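Putative epoxide hydrolase protein (Klebsiella pneumoniae subsp. pneumoniae, PDB 5BOV) is a putative epoxide hydrolase of the alpha/beta hydrolase family and probably hydrolyses epoxides or esters. Local coordinates at residues G39-I44 with D177-I182; I44-Q49 with A107-G112; R67-T72 with R202-P207; A169-N174 with D208-T213; H184-Q189 with V282-P287. One frame throughout, in Å; residues are numbered along the deposited sequence.

From the N terminus, contact 1 closes a long loop by joining the residues after strand 32-37 to helix 175-186. Contact 2, sharing Ile44, closes a shorter loop nested inside it, at the turn between strand 104-108 and helix 111-122, and precedes contacts 4 and 5 in series. Contact 3 closes a loop from strand 59-74 to the residues before helix 209-220, crossing contacts 1 and 2. Contact 4 closes a short one between helices 165-173 and 209-220, crossing contacts 1 and 3. Contact 5 follows contact 1, crosses contacts 3 and 4, and closes at helix 286-289. Contacts 1, 3 and 5 tie the helical region after strand 127-133 to loops around the sheet.

Contact 1. Residues G39-I44 with D177-I182; sequences GWPYDI and DFAKFI
Trp40 and Pro41 press against Ala179 and Ile182, where the loop after strand 32-37 of the alpha/beta hydrolase fold meets helix 175-186. Glycine, tryptophan and cis-proline here read as the end of a His-Gly-X-Pro sequence, familiar in epoxide hydrolases. Trp40 N is bonded to Asp110 OD2, which places this loop beside the putative nucleophile, where the oxyanion hole is expected. From there the side chain sets out, CB carrying CG anti to the backbone N (chi1 178°). CB and the ring lie against Trp111, whose ring stacks with it, while CD1 comes close to Tyr69. NE1 makes a weak hydrogen bond to Thr213 OG1. The six-membered ring then carries the contact: CZ3 of Trp40 lies 4.0 Å from Ile182 CG2, and CH2 of Trp40 is 4.1 Å from Ile182 CG1, the two side chains crossing at about a right angle. At the far edge, near the indole plane, CH2 of Trp40 comes to 4.4 Å from Phe178 CE1. One indole face is covered from within the loop by Pro41 CB, 3.6 Å above the plane and offset toward the rim. Pro41 is wedged between indole and helix. Its CD sits 3.8 Å from Ile182 CG2, and its CG rests 3.7 Å from Ala179 CB.

Contact 2. Residues I44-Q49 with A107-G112; sequences IQSYAQ and AGFDWG
Ser46 and Phe109 have the closest CA atoms of the two segments, yet these stand 9.6 Å apart, so side chains bridge the gap. Segment 44-49 opens with a 3-10 turn in which Tyr47 N bonds to Ile44 O. Segment 107-112 leaves its strand, turns sharply at Asp110 with positive phi (54°), and enters helix 111-122. This Gly-X-Asp-X-Gly turn matches the nucleophile elbow of alpha/beta hydrolases, with Asp110 in the place expected of the nucleophile. A chi1 of 69° sets CG of Phe109 between the backbone N and the carbonyl carbon; the ring edge then meets both hydroxyls near its plane. Ser46 OG is 3.3 Å from Phe109 CZ, and Tyr47 OH is 3.4 Å from Phe109 CD1. The Ser46 methylene follows, its CB 3.7 Å from Phe109 CE1. Tyr47 and Phe109 run antiparallel past one another, with Tyr47 CZ 4.2 Å from Phe109 CE1. Beyond the ring, Tyr47 OH comes to 3.6 Å from Gly108 CA. Tyr47 OH is bonded to Leu37 O, and Ser46 OG to Asp43 O and Asn285 ND2. No hydrogen bond joins the segments: the buried hydroxyls find their partners elsewhere and meet the C-H rim of Phe109, itself part of the putative elbow, through van der Waals contact, perhaps with a weak electrostatic part.

Contact 3. Residues R67-T72 with R202-P207; sequences RGYGTT and RALDNP
Asn206 grips the type II' beta turn from Tyr69 to Thr72 through one amide nitrogen that gives two hydrogen bonds. In this alpha/beta hydrolase fold the turn interrupts strand 59-74 within an Arg-Gly-X-Gly sequence, with Gly70 at its first corner. The link from Asn206 ND2 to Gly70 O is 2.8 Å long; its donor stands well above the carbonyl plane. The second, from Asn206 ND2 to Thr72 O, measures 2.9 Å and is more bent at the hydrogen (143°). Both acceptors lie near the amide plane of Asn206, so the two bonds together fix the rotation of that group. With CB of Asn206 pointing toward the turn and CG anti to the backbone N (chi1 180°), the amide reaches both carbonyls. Its other end, OD1, caps Asp208 N in the turn that leads into helix 209-220. A nearly straight backbone bond of 3.0 Å (174°) runs from Gly70 N to Ala203 O. A water donates to Arg202 O and, weakly, to Gly70 O, extending the polar seam outward. Packing completes the join: Ala203 CB sits 3.7 Å from Gly70 CA, and Asn206 CB is at the same distance from Gly68 O. Tyr69 and Leu204 run alongside each other in the same direction, and the CD2 methyl of Leu204 rests 3.8 Å from Tyr69 CE2.

Contact 4. Residues A169-N174 with D208-T213; sequences AGYRQN and DHVAIT
Tyr171 and His209 meet at their ring edges without overlap, their planes turned by 48°. A hydrogen bond of 2.7 Å joins Tyr171 OH and His209 NE2, each atom lying in the plane of its partner's ring. One face of the imidazole carries Thr213 OG1, 3.3 Å above its plane and offset toward the rim. That hydroxyl is held within its own helix by a 2.8 Å bond from Thr213 OG1 to His209 O, and it also touches Tyr171 CE2. His209 O is thereby gripped twice, by Thr213 OG1 and by Thr213 N, which come from opposite faces of its plane. At its other nitrogen, ND1, the imidazole bonds to Gly68 O, so both ring nitrogens are held. The third flat group is the Arg172 guanidinium. A bend at chi3 (-78°) turns this chain, and Val210 CG1 lies over one guanidinium face, 3.5 Å from Arg172 NH2. In the plane, at the edge, a water accepts from Arg172 NH2 and from Ala211 N; Arg172 NH1 is salt-bridged to Glu168. Val210 also reaches Tyr171, its CG2 3.9 Å from Tyr171 CD2. The short helix segments run roughly antiparallel at 147°, their axes 9.9 Å apart, consistent with the helical lid that many alpha/beta hydrolases, epoxide hydrolases among them, insert after a strand of the sheet.

Contact 5. Residues H184-Q189 with V282-P287; sequences HQASPQ and VGHNPP
Ser187 and Ala186 face His284, one with a hydroxyl and the other with a methyl. OG of Ser187 is anti to its carbonyl carbon (chi1 -63°) and accepts a 2.9 Å hydrogen bond from His284 N, moderately bent at the hydrogen (151°). The same hydroxyl also lies 3.6 Å from Gly283 CA, a close pass over a residue with no side chain to stand between. Glu289 gathers this corner, its carboxylate bonding to Ser187 OG, Gly283 N and Asn285 N. The Ala186 methyl meets the root of the histidine, with Ala186 CB 3.6 Å from His284 CB, and then approaches the ring obliquely, Ala186 CB standing 3.8 Å from His284 CD2. CG of His284, anti to its backbone N (chi1 -178°), is 3.9 Å from the same Ala186 CB. The carbonyl of that alanine touches too: Ala186 O is 3.4 Å from His284 CB. Segment 282-287 runs from the loop after strand 273-278 into helix 286-289, and in the alpha/beta hydrolase fold such a loop carries the histidine of the catalytic triad. His284 is consistent with that position, since its side chain also touches Asp110 of the putative nucleophile elbow. Across the contact, helix 175-186 ends at Ala186, and Ser187 is the first residue past it. Asn285 turns the tip of its side chain away from this helix: OD1 caps Gln288 N at the start of helix 286-289.

Contact 1. Residues G39-I44 with D177-I182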
# COMPACT_ATOMS: atom_id res chain seq x y z
N GLY A 39 -2.05 2.94 -0.94
CA GLY A 39 -0.90 3.63 -0.46
C GLY A 39 -1.23 4.91 0.29
O GLY A 39 -2.40 5.19 0.60
N TRP A 40 -0.18 5.68 0.51
CA TRP A 40 -0.27 6.97 1.29
C TRP A 40 -0.13 8.16 0.29
O TRP A 40 0.82 8.11 -0.54
CB TRP A 40 0.84 7.10 2.33
CG TRP A 40 0.77 8.37 3.06
CD1 TRP A 40 0.03 8.62 4.15
CD2 TRP A 40 1.45 9.59 2.76
NE1 TRP A 40 0.18 9.92 4.55
CE2 TRP A 40 1.05 10.54 3.71
CE3 TRP A 40 2.30 9.99 1.75
CZ2 TRP A 40 1.49 11.88 3.66
CZ3 TRP A 40 2.78 11.27 1.75
CH2 TRP A 40 2.34 12.23 2.68
N PRO A 41 -0.95 9.21 0.39
CA PRO A 41 -2.13 9.33 1.24
C PRO A 41 -3.40 9.08 0.44
O PRO A 41 -4.07 9.99 -0.05
CB PRO A 41 -2.03 10.80 1.70
CG PRO A 41 -1.31 11.50 0.55
CD PRO A 41 -0.66 10.47 -0.32
N TYR A 42 -3.61 7.80 0.14
CA TYR A 42 -4.71 7.34 -0.71
C TYR A 42 -5.61 6.45 0.09
O TYR A 42 -5.40 6.27 1.32
CB TYR A 42 -4.19 6.66 -1.96
CG TYR A 42 -3.18 7.53 -2.72
CD1 TYR A 42 -3.62 8.36 -3.71
CD2 TYR A 42 -1.82 7.44 -2.51
CE1 TYR A 42 -2.72 9.15 -4.45
CE2 TYR A 42 -0.93 8.17 -3.22
CZ TYR A 42 -1.37 9.03 -4.19
OH TYR A 42 -0.45 9.76 -4.89
N ASP A 43 -6.61 5.83 -0.53
CA ASP A 43 -7.43 4.87 0.22
C ASP A 43 -8.05 3.82 -0.71
O ASP A 43 -7.59 3.69 -1.85
CB ASP A 43 -8.49 5.56 1.09
CG ASP A 43 -9.69 6.02 0.32
OD1 ASP A 43 -9.65 6.09 -0.92
OD2 ASP A 43 -10.64 6.45 1.03
N ILE A 44 -9.05 3.09 -0.22
CA ILE A 44 -9.68 2.03 -1.00
C ILE A 44 -10.25 2.51 -2.35
O ILE A 44 -10.46 1.73 -3.28
CB ILE A 44 -10.78 1.30 -0.20
CG1 ILE A 44 -11.93 2.22 0.16
CG2 ILE A 44 -10.14 0.65 1.04
CD1 ILE A 44 -13.12 1.50 0.71
N ASP A 177 -5.34 19.68 2.56
CA ASP A 177 -4.50 20.40 1.63
C ASP A 177 -3.13 19.78 1.39
O ASP A 177 -2.59 19.84 0.31
CB ASP A 177 -4.31 21.85 2.07
CG ASP A 177 -5.63 22.66 2.01
OD1 ASP A 177 -6.61 22.23 1.36
OD2 ASP A 177 -5.62 23.75 2.66
N PHE A 178 -2.58 19.22 2.44
CA PHE A 178 -1.25 18.62 2.37
C PHE A 178 -1.31 17.35 1.50
O PHE A 178 -0.53 17.24 0.53
CB PHE A 178 -0.70 18.31 3.76
CG PHE A 178 0.78 18.01 3.75
CD1 PHE A 178 1.29 16.83 3.25
CD2 PHE A 178 1.69 18.94 4.23
CE1 PHE A 178 2.66 16.59 3.20
CE2 PHE A 178 3.05 18.68 4.19
CZ PHE A 178 3.56 17.54 3.64
N ALA A 179 -2.30 16.52 1.74
CA ALA A 179 -2.42 15.30 0.94
C ALA A 179 -2.72 15.66 -0.50
O ALA A 179 -2.21 15.01 -1.43
CB ALA A 179 -3.49 14.37 1.50
N LYS A 180 -3.55 16.67 -0.74
CA LYS A 180 -3.87 17.00 -2.12
C LYS A 180 -2.62 17.50 -2.88
O LYS A 180 -2.41 17.19 -4.02
CB LYS A 180 -5.00 18.08 -2.20
CG LYS A 180 -5.58 18.24 -3.60
CD LYS A 180 -6.75 19.24 -3.51
CE LYS A 180 -7.60 19.20 -4.77
NZ LYS A 180 -8.79 20.09 -4.68
N PHE A 181 -1.80 18.32 -2.20
CA PHE A 181 -0.56 18.76 -2.77
C PHE A 181 0.36 17.57 -3.12
O PHE A 181 0.93 17.51 -4.21
CB PHE A 181 0.08 19.74 -1.77
CG PHE A 181 1.33 20.40 -2.26
CD1 PHE A 181 1.28 21.49 -3.09
CD2 PHE A 181 2.53 19.93 -1.89
CE1 PHE A 181 2.45 22.13 -3.54
CE2 PHE A 181 3.68 20.51 -2.31
CZ PHE A 181 3.66 21.58 -3.17
N ILE A 182 0.42 16.61 -2.20
CA ILE A 182 1.18 15.43 -2.45
C ILE A 182 0.62 14.67 -3.71
O ILE A 182 1.38 14.14 -4.51
CB ILE A 182 1.22 14.52 -1.23
CG1 ILE A 182 2.06 15.18 -0.09
CG2 ILE A 182 1.76 13.15 -1.58
CD1 ILE A 182 3.54 15.39 -0.41

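Contact 2. Residues I44-Q49 with A107-G112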
# COMPACT_ATOMS: atom_id res chain seq x y z
N ILE A 44 -9.05 3.09 -0.22
CA ILE A 44 -9.68 2.03 -1.00
C ILE A 44 -10.25 2.51 -2.35
O ILE A 44 -10.46 1.73 -3.28
CB ILE A 44 -10.78 1.30 -0.20
CG1 ILE A 44 -11.93 2.22 0.16
CG2 ILE A 44 -10.14 0.65 1.04
CD1 ILE A 44 -13.12 1.50 0.71
N GLN A 45 -10.56 3.82 -2.47
CA GLN A 45 -11.08 4.31 -3.73
C GLN A 45 -10.12 4.14 -4.89
O GLN A 45 -10.50 4.20 -6.07
CB GLN A 45 -11.54 5.77 -3.63
CG GLN A 45 -12.61 6.05 -2.58
CD GLN A 45 -13.82 5.10 -2.60
OE1 GLN A 45 -14.31 4.72 -1.48
NE2 GLN A 45 -14.31 4.79 -3.70
N SER A 46 -8.84 3.92 -4.59
CA SER A 46 -7.86 3.60 -5.60
C SER A 46 -8.28 2.34 -6.43
O SER A 46 -7.88 2.23 -7.59
CB SER A 46 -6.52 3.28 -4.95
OG SER A 46 -5.96 4.39 -4.28
N TYR A 47 -9.14 1.50 -5.83
CA TYR A 47 -9.61 0.28 -6.44
C TYR A 47 -11.09 0.27 -6.69
O TYR A 47 -11.62 -0.77 -7.03
CB TYR A 47 -9.20 -0.88 -5.55
CG TYR A 47 -7.69 -0.95 -5.33
CD1 TYR A 47 -6.84 -1.34 -6.36
CD2 TYR A 47 -7.11 -0.59 -4.11
CE1 TYR A 47 -5.49 -1.47 -6.19
CE2 TYR A 47 -5.73 -0.65 -3.92
CZ TYR A 47 -4.91 -1.07 -4.95
OH TYR A 47 -3.56 -1.20 -4.78
N ALA A 48 -11.72 1.45 -6.76
CA ALA A 48 -13.17 1.48 -6.97
C ALA A 48 -13.55 1.01 -8.34
O ALA A 48 -14.73 0.63 -8.56
CB ALA A 48 -13.73 2.86 -6.70
N GLN A 49 -12.68 1.16 -9.34
CA GLN A 49 -12.90 0.61 -10.68
C GLN A 49 -12.25 -0.73 -10.89
O GLN A 49 -12.87 -1.66 -11.47
CB GLN A 49 -12.52 1.59 -11.79
CG GLN A 49 -13.34 2.84 -11.68
CD GLN A 49 -13.00 3.84 -12.80
OE1 GLN A 49 -11.93 4.43 -12.83
NE2 GLN A 49 -13.98 4.09 -13.71
N ALA A 107 -1.97 -7.30 -4.51
CA ALA A 107 -1.53 -6.19 -5.37
C ALA A 107 -1.51 -4.92 -4.56
O ALA A 107 -2.35 -4.74 -3.67
CB ALA A 107 -2.45 -6.01 -6.54
N GLY A 108 -0.52 -4.06 -4.82
CA GLY A 108 -0.46 -2.84 -4.10
C GLY A 108 0.42 -1.78 -4.76
O GLY A 108 1.16 -2.06 -5.73
N PHE A 109 0.26 -0.55 -4.27
CA PHE A 109 1.20 0.54 -4.59
C PHE A 109 1.57 1.28 -3.30
O PHE A 109 0.83 1.29 -2.35
CB PHE A 109 0.63 1.51 -5.69
CG PHE A 109 -0.55 2.35 -5.20
CD1 PHE A 109 -1.83 1.76 -5.05
CD2 PHE A 109 -0.38 3.68 -4.82
CE1 PHE A 109 -2.87 2.53 -4.57
CE2 PHE A 109 -1.45 4.47 -4.36
CZ PHE A 109 -2.70 3.89 -4.25
N ASP A 110 2.78 1.87 -3.30
CA ASP A 110 3.29 2.65 -2.19
C ASP A 110 3.23 1.82 -0.91
O ASP A 110 3.70 0.67 -0.96
CB ASP A 110 2.58 4.05 -2.15
CG ASP A 110 3.14 4.91 -1.12
OD1 ASP A 110 4.37 5.32 -1.21
OD2 ASP A 110 2.52 5.15 -0.09
N TRP A 111 2.68 2.28 0.20
CA TRP A 111 2.65 1.43 1.42
C TRP A 111 2.02 0.07 1.13
O TRP A 111 2.38 -0.92 1.75
CB TRP A 111 1.83 2.06 2.52
CG TRP A 111 2.35 3.34 3.14
CD1 TRP A 111 3.36 4.11 2.73
CD2 TRP A 111 1.81 3.96 4.31
NE1 TRP A 111 3.47 5.24 3.57
CE2 TRP A 111 2.55 5.14 4.55
CE3 TRP A 111 0.75 3.65 5.16
CZ2 TRP A 111 2.23 6.02 5.62
CZ3 TRP A 111 0.48 4.48 6.25
CH2 TRP A 111 1.20 5.65 6.44
N GLY A 112 1.01 0.03 0.26
CA GLY A 112 0.39 -1.21 -0.05
C GLY A 112 1.27 -2.21 -0.81
O GLY A 112 1.15 -3.41 -0.63

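Contact 3. Residues R67-T72 with R202-P207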
# COMPACT_ATOMS: atom_id res chain seq x y z
N ARG A 67 -4.32 0.41 8.55
CA ARG A 67 -4.29 1.11 9.81
C ARG A 67 -4.03 2.63 9.55
O ARG A 67 -3.21 2.99 8.69
CB ARG A 67 -3.25 0.49 10.74
CG ARG A 67 -1.80 0.48 10.24
CD ARG A 67 -0.80 0.13 11.36
NE ARG A 67 -1.08 -1.19 11.87
CZ ARG A 67 -0.77 -1.63 13.11
NH1 ARG A 67 -0.05 -0.86 13.95
NH2 ARG A 67 -1.14 -2.81 13.49
N GLY A 68 -4.80 3.47 10.21
CA GLY A 68 -4.74 4.91 10.00
C GLY A 68 -5.65 5.48 8.92
O GLY A 68 -5.53 6.65 8.59
N TYR A 69 -6.54 4.67 8.34
CA TYR A 69 -7.41 5.12 7.28
C TYR A 69 -8.85 4.64 7.43
O TYR A 69 -9.12 3.51 7.87
CB TYR A 69 -6.93 4.64 5.91
CG TYR A 69 -5.54 5.01 5.54
CD1 TYR A 69 -4.45 4.33 6.09
CD2 TYR A 69 -5.31 5.98 4.59
CE1 TYR A 69 -3.16 4.66 5.68
CE2 TYR A 69 -4.04 6.33 4.18
CZ TYR A 69 -2.99 5.62 4.67
OH TYR A 69 -1.69 5.98 4.26
N GLY A 70 -9.77 5.52 7.02
CA GLY A 70 -11.16 5.11 6.83
C GLY A 70 -11.75 4.55 8.13
O GLY A 70 -11.59 5.09 9.21
N THR A 71 -12.46 3.44 7.99
CA THR A 71 -13.10 2.83 9.14
C THR A 71 -12.26 1.71 9.78
O THR A 71 -12.79 0.93 10.63
CB THR A 71 -14.47 2.25 8.70
OG1 THR A 71 -14.27 1.24 7.72
CG2 THR A 71 -15.39 3.32 8.22
N THR A 72 -10.98 1.59 9.43
CA THR A 72 -10.13 0.73 10.16
C THR A 72 -9.76 1.40 11.49
O THR A 72 -9.31 2.54 11.48
CB THR A 72 -8.89 0.34 9.37
OG1 THR A 72 -9.33 -0.62 8.37
CG2 THR A 72 -7.82 -0.32 10.27
N ARG A 202 -11.80 12.12 3.03
CA ARG A 202 -12.64 11.76 4.14
C ARG A 202 -11.99 10.65 5.00
O ARG A 202 -12.06 10.65 6.25
CB ARG A 202 -14.11 11.42 3.56
CG ARG A 202 -15.09 10.93 4.59
CD ARG A 202 -16.46 10.38 4.05
NE ARG A 202 -17.02 9.69 5.23
CZ ARG A 202 -17.60 10.29 6.29
NH1 ARG A 202 -17.83 11.64 6.34
NH2 ARG A 202 -18.01 9.53 7.33
N ALA A 203 -11.38 9.67 4.34
CA ALA A 203 -10.73 8.59 5.03
C ALA A 203 -9.45 8.99 5.72
O ALA A 203 -9.07 8.37 6.71
CB ALA A 203 -10.44 7.44 4.04
N LEU A 204 -8.81 10.09 5.27
CA LEU A 204 -7.66 10.63 5.96
C LEU A 204 -7.97 11.33 7.24
O LEU A 204 -7.05 11.73 7.95
CB LEU A 204 -6.86 11.56 5.03
CG LEU A 204 -6.57 10.99 3.61
CD1 LEU A 204 -5.78 12.00 2.76
CD2 LEU A 204 -5.83 9.66 3.64
N ASP A 205 -9.26 11.59 7.52
CA ASP A 205 -9.68 12.20 8.78
C ASP A 205 -9.84 11.17 9.88
O ASP A 205 -10.11 11.54 11.01
CB ASP A 205 -10.98 12.99 8.55
CG ASP A 205 -10.78 14.22 7.69
OD1 ASP A 205 -9.66 14.84 7.70
OD2 ASP A 205 -11.71 14.58 6.96
N ASN A 206 -9.55 9.91 9.63
CA ASN A 206 -9.41 8.90 10.66
C ASN A 206 -8.55 9.44 11.80
O ASN A 206 -7.48 10.01 11.57
CB ASN A 206 -8.78 7.63 10.02
CG ASN A 206 -8.57 6.49 11.02
OD1 ASN A 206 -7.77 6.60 11.89
ND2 ASN A 206 -9.24 5.35 10.80
N PRO A 207 -8.98 9.22 13.06
CA PRO A 207 -8.25 9.84 14.17
C PRO A 207 -6.82 9.34 14.41
O PRO A 207 -6.05 10.01 15.09
CB PRO A 207 -9.12 9.53 15.39
CG PRO A 207 -9.98 8.42 15.01
CD PRO A 207 -10.21 8.54 13.49
O HOH W 1 -12.33 8.36 8.42

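Contact 4. Residues A169-N174 with D208-T213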
# COMPACT_ATOMS: atom_id res chain seq x y z
N ALA A 169 2.49 18.82 13.33
CA ALA A 169 1.46 19.81 13.47
C ALA A 169 0.87 20.29 12.12
O ALA A 169 -0.33 20.48 12.00
CB ALA A 169 2.00 21.03 14.28
N GLY A 170 1.73 20.48 11.13
CA GLY A 170 1.31 20.86 9.81
C GLY A 170 0.39 19.81 9.19
O GLY A 170 -0.64 20.13 8.59
N TYR A 171 0.78 18.56 9.35
CA TYR A 171 -0.01 17.48 8.72
C TYR A 171 -1.35 17.37 9.39
O TYR A 171 -2.36 17.10 8.75
CB TYR A 171 0.76 16.16 8.64
CG TYR A 171 0.11 15.15 7.68
CD1 TYR A 171 -0.08 15.49 6.33
CD2 TYR A 171 -0.33 13.93 8.13
CE1 TYR A 171 -0.74 14.61 5.49
CE2 TYR A 171 -0.99 13.03 7.29
CZ TYR A 171 -1.17 13.36 5.98
OH TYR A 171 -1.84 12.52 5.09
N ARG A 172 -1.35 17.54 10.70
CA ARG A 172 -2.61 17.48 11.47
C ARG A 172 -3.50 18.67 11.18
O ARG A 172 -4.72 18.52 11.01
CB ARG A 172 -2.35 17.40 12.96
CG ARG A 172 -3.62 17.35 13.80
CD ARG A 172 -3.33 16.95 15.22
NE ARG A 172 -3.13 15.51 15.30
CZ ARG A 172 -2.02 14.90 15.69
NH1 ARG A 172 -0.92 15.56 16.05
NH2 ARG A 172 -2.03 13.57 15.72
N GLN A 173 -2.95 19.87 11.15
CA GLN A 173 -3.78 21.05 10.89
C GLN A 173 -4.29 21.15 9.43
O GLN A 173 -5.34 21.76 9.19
CB GLN A 173 -3.00 22.30 11.17
CG GLN A 173 -2.75 22.49 12.65
CD GLN A 173 -1.86 23.71 12.91
OE1 GLN A 173 -1.82 24.68 12.10
NE2 GLN A 173 -1.11 23.65 13.99
N ASN A 174 -3.49 20.65 8.49
CA ASN A 174 -3.65 20.89 7.07
C ASN A 174 -3.73 19.52 6.31
O ASN A 174 -3.29 19.52 5.17
CB ASN A 174 -2.42 21.67 6.46
CG ASN A 174 -2.19 23.02 7.16
OD1 ASN A 174 -3.16 23.70 7.50
ND2 ASN A 174 -0.90 23.41 7.35
N ASP A 208 -6.47 8.22 13.79
CA ASP A 208 -5.12 7.72 13.85
C ASP A 208 -4.26 8.09 12.62
O ASP A 208 -3.08 7.73 12.59
CB ASP A 208 -5.15 6.19 13.89
CG ASP A 208 -5.99 5.61 15.05
OD1 ASP A 208 -5.82 6.17 16.16
OD2 ASP A 208 -6.74 4.62 14.79
N HIS A 209 -4.84 8.75 11.60
CA HIS A 209 -4.13 8.89 10.36
C HIS A 209 -2.80 9.65 10.51
O HIS A 209 -1.79 9.27 9.94
CB HIS A 209 -5.00 9.61 9.33
CG HIS A 209 -4.29 9.78 8.01
ND1 HIS A 209 -3.96 8.70 7.23
CD2 HIS A 209 -3.72 10.86 7.45
CE1 HIS A 209 -3.25 9.13 6.20
NE2 HIS A 209 -3.09 10.44 6.34
N VAL A 210 -2.84 10.74 11.26
CA VAL A 210 -1.62 11.53 11.44
C VAL A 210 -0.61 10.70 12.14
O VAL A 210 0.58 10.68 11.71
CB VAL A 210 -1.89 12.87 12.15
CG1 VAL A 210 -0.60 13.58 12.54
CG2 VAL A 210 -2.73 13.75 11.25
N ALA A 211 -1.01 10.08 13.27
CA ALA A 211 -0.06 9.35 14.06
C ALA A 211 0.60 8.25 13.22
O ALA A 211 1.82 8.03 13.29
CB ALA A 211 -0.70 8.76 15.29
N ILE A 212 -0.19 7.53 12.42
CA ILE A 212 0.34 6.43 11.59
C ILE A 212 1.28 6.98 10.53
O ILE A 212 2.36 6.38 10.26
CB ILE A 212 -0.79 5.59 10.96
CG1 ILE A 212 -1.58 4.88 12.05
CG2 ILE A 212 -0.25 4.58 9.95
CD1 ILE A 212 -0.81 3.89 12.88
N THR A 213 0.90 8.09 9.90
CA THR A 213 1.72 8.70 8.88
C THR A 213 3.09 9.08 9.48
O THR A 213 4.17 8.76 8.92
CB THR A 213 1.05 9.93 8.32
OG1 THR A 213 -0.15 9.55 7.64
CG2 THR A 213 1.94 10.67 7.31
O HOH W 2 -3.38 10.83 14.72

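Contact 5. Residues H184-Q189 with V282-P287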
# COMPACT_ATOMS: atom_id res chain seq x y z
N HIS A 184 -0.79 15.80 -6.32
CA HIS A 184 -0.38 16.55 -7.55
C HIS A 184 1.12 16.39 -7.78
O HIS A 184 1.51 16.23 -8.90
CB HIS A 184 -0.68 18.06 -7.40
CG HIS A 184 -2.10 18.44 -7.61
ND1 HIS A 184 -2.82 18.10 -8.74
CD2 HIS A 184 -2.95 19.17 -6.84
CE1 HIS A 184 -4.04 18.57 -8.65
NE2 HIS A 184 -4.14 19.26 -7.53
N GLN A 185 1.93 16.37 -6.73
CA GLN A 185 3.37 16.15 -6.94
C GLN A 185 3.64 14.76 -7.49
O GLN A 185 4.57 14.53 -8.28
CB GLN A 185 4.13 16.28 -5.64
CG GLN A 185 4.29 17.72 -5.12
CD GLN A 185 5.41 17.74 -4.04
OE1 GLN A 185 5.37 16.96 -3.06
NE2 GLN A 185 6.41 18.56 -4.25
N ALA A 186 2.92 13.79 -6.94
CA ALA A 186 3.22 12.36 -7.22
C ALA A 186 2.70 11.97 -8.58
O ALA A 186 3.25 11.05 -9.19
CB ALA A 186 2.61 11.50 -6.12
N SER A 187 1.64 12.60 -9.06
CA SER A 187 1.08 12.28 -10.40
C SER A 187 0.77 13.59 -11.15
O SER A 187 -0.36 14.02 -11.24
CB SER A 187 -0.19 11.45 -10.25
OG SER A 187 0.06 10.20 -9.63
N PRO A 188 1.82 14.28 -11.52
CA PRO A 188 1.62 15.62 -12.12
C PRO A 188 0.73 15.73 -13.34
O PRO A 188 0.16 16.81 -13.55
CB PRO A 188 3.04 16.06 -12.53
CG PRO A 188 3.94 15.16 -11.89
CD PRO A 188 3.23 13.89 -11.49
N GLN A 189 0.53 14.65 -14.08
CA GLN A 189 -0.34 14.65 -15.24
C GLN A 189 -1.70 14.02 -14.97
O GLN A 189 -2.53 13.91 -15.88
CB GLN A 189 0.39 13.97 -16.43
CG GLN A 189 1.40 14.88 -17.14
CD GLN A 189 2.64 15.25 -16.32
OE1 GLN A 189 3.43 14.39 -15.91
NE2 GLN A 189 2.89 16.57 -16.16
N VAL A 282 0.38 8.14 -16.74
CA VAL A 282 0.25 7.34 -15.42
C VAL A 282 1.36 7.68 -14.48
O VAL A 282 2.57 7.64 -14.82
CB VAL A 282 0.26 5.79 -15.64
CG1 VAL A 282 -0.03 5.08 -14.32
CG2 VAL A 282 -0.81 5.38 -16.64
N GLY A 283 0.97 8.06 -13.28
CA GLY A 283 1.83 8.46 -12.22
C GLY A 283 2.00 7.43 -11.11
O GLY A 283 2.21 6.22 -11.38
N HIS A 284 1.87 7.90 -9.90
CA HIS A 284 2.15 7.15 -8.71
C HIS A 284 1.03 6.19 -8.29
O HIS A 284 1.27 5.30 -7.43
CB HIS A 284 2.39 8.18 -7.62
CG HIS A 284 2.76 7.62 -6.30
ND1 HIS A 284 3.84 6.80 -6.11
CD2 HIS A 284 2.25 7.87 -5.07
CE1 HIS A 284 3.94 6.50 -4.82
NE2 HIS A 284 3.02 7.17 -4.17
N ASN A 285 -0.16 6.37 -8.85
CA ASN A 285 -1.32 5.51 -8.47
C ASN A 285 -1.92 4.80 -9.70
O ASN A 285 -2.97 5.20 -10.21
CB ASN A 285 -2.33 6.38 -7.70
CG ASN A 285 -3.47 5.59 -7.12
OD1 ASN A 285 -3.71 4.42 -7.45
ND2 ASN A 285 -4.23 6.24 -6.25
N PRO A 286 -1.22 3.79 -10.22
CA PRO A 286 -1.74 3.09 -11.37
C PRO A 286 -3.14 2.52 -11.25
O PRO A 286 -3.90 2.58 -12.20
CB PRO A 286 -0.69 1.99 -11.60
CG PRO A 286 0.58 2.59 -11.13
CD PRO A 286 0.19 3.33 -9.94
N PRO A 287 -3.48 1.97 -10.06
CA PRO A 287 -4.86 1.42 -10.12
C PRO A 287 -5.94 2.48 -10.27
O PRO A 287 -6.97 2.23 -10.89
CB PRO A 287 -5.03 0.68 -8.80
CG PRO A 287 -3.93 1.18 -7.89
CD PRO A 287 -2.82 1.64 -8.82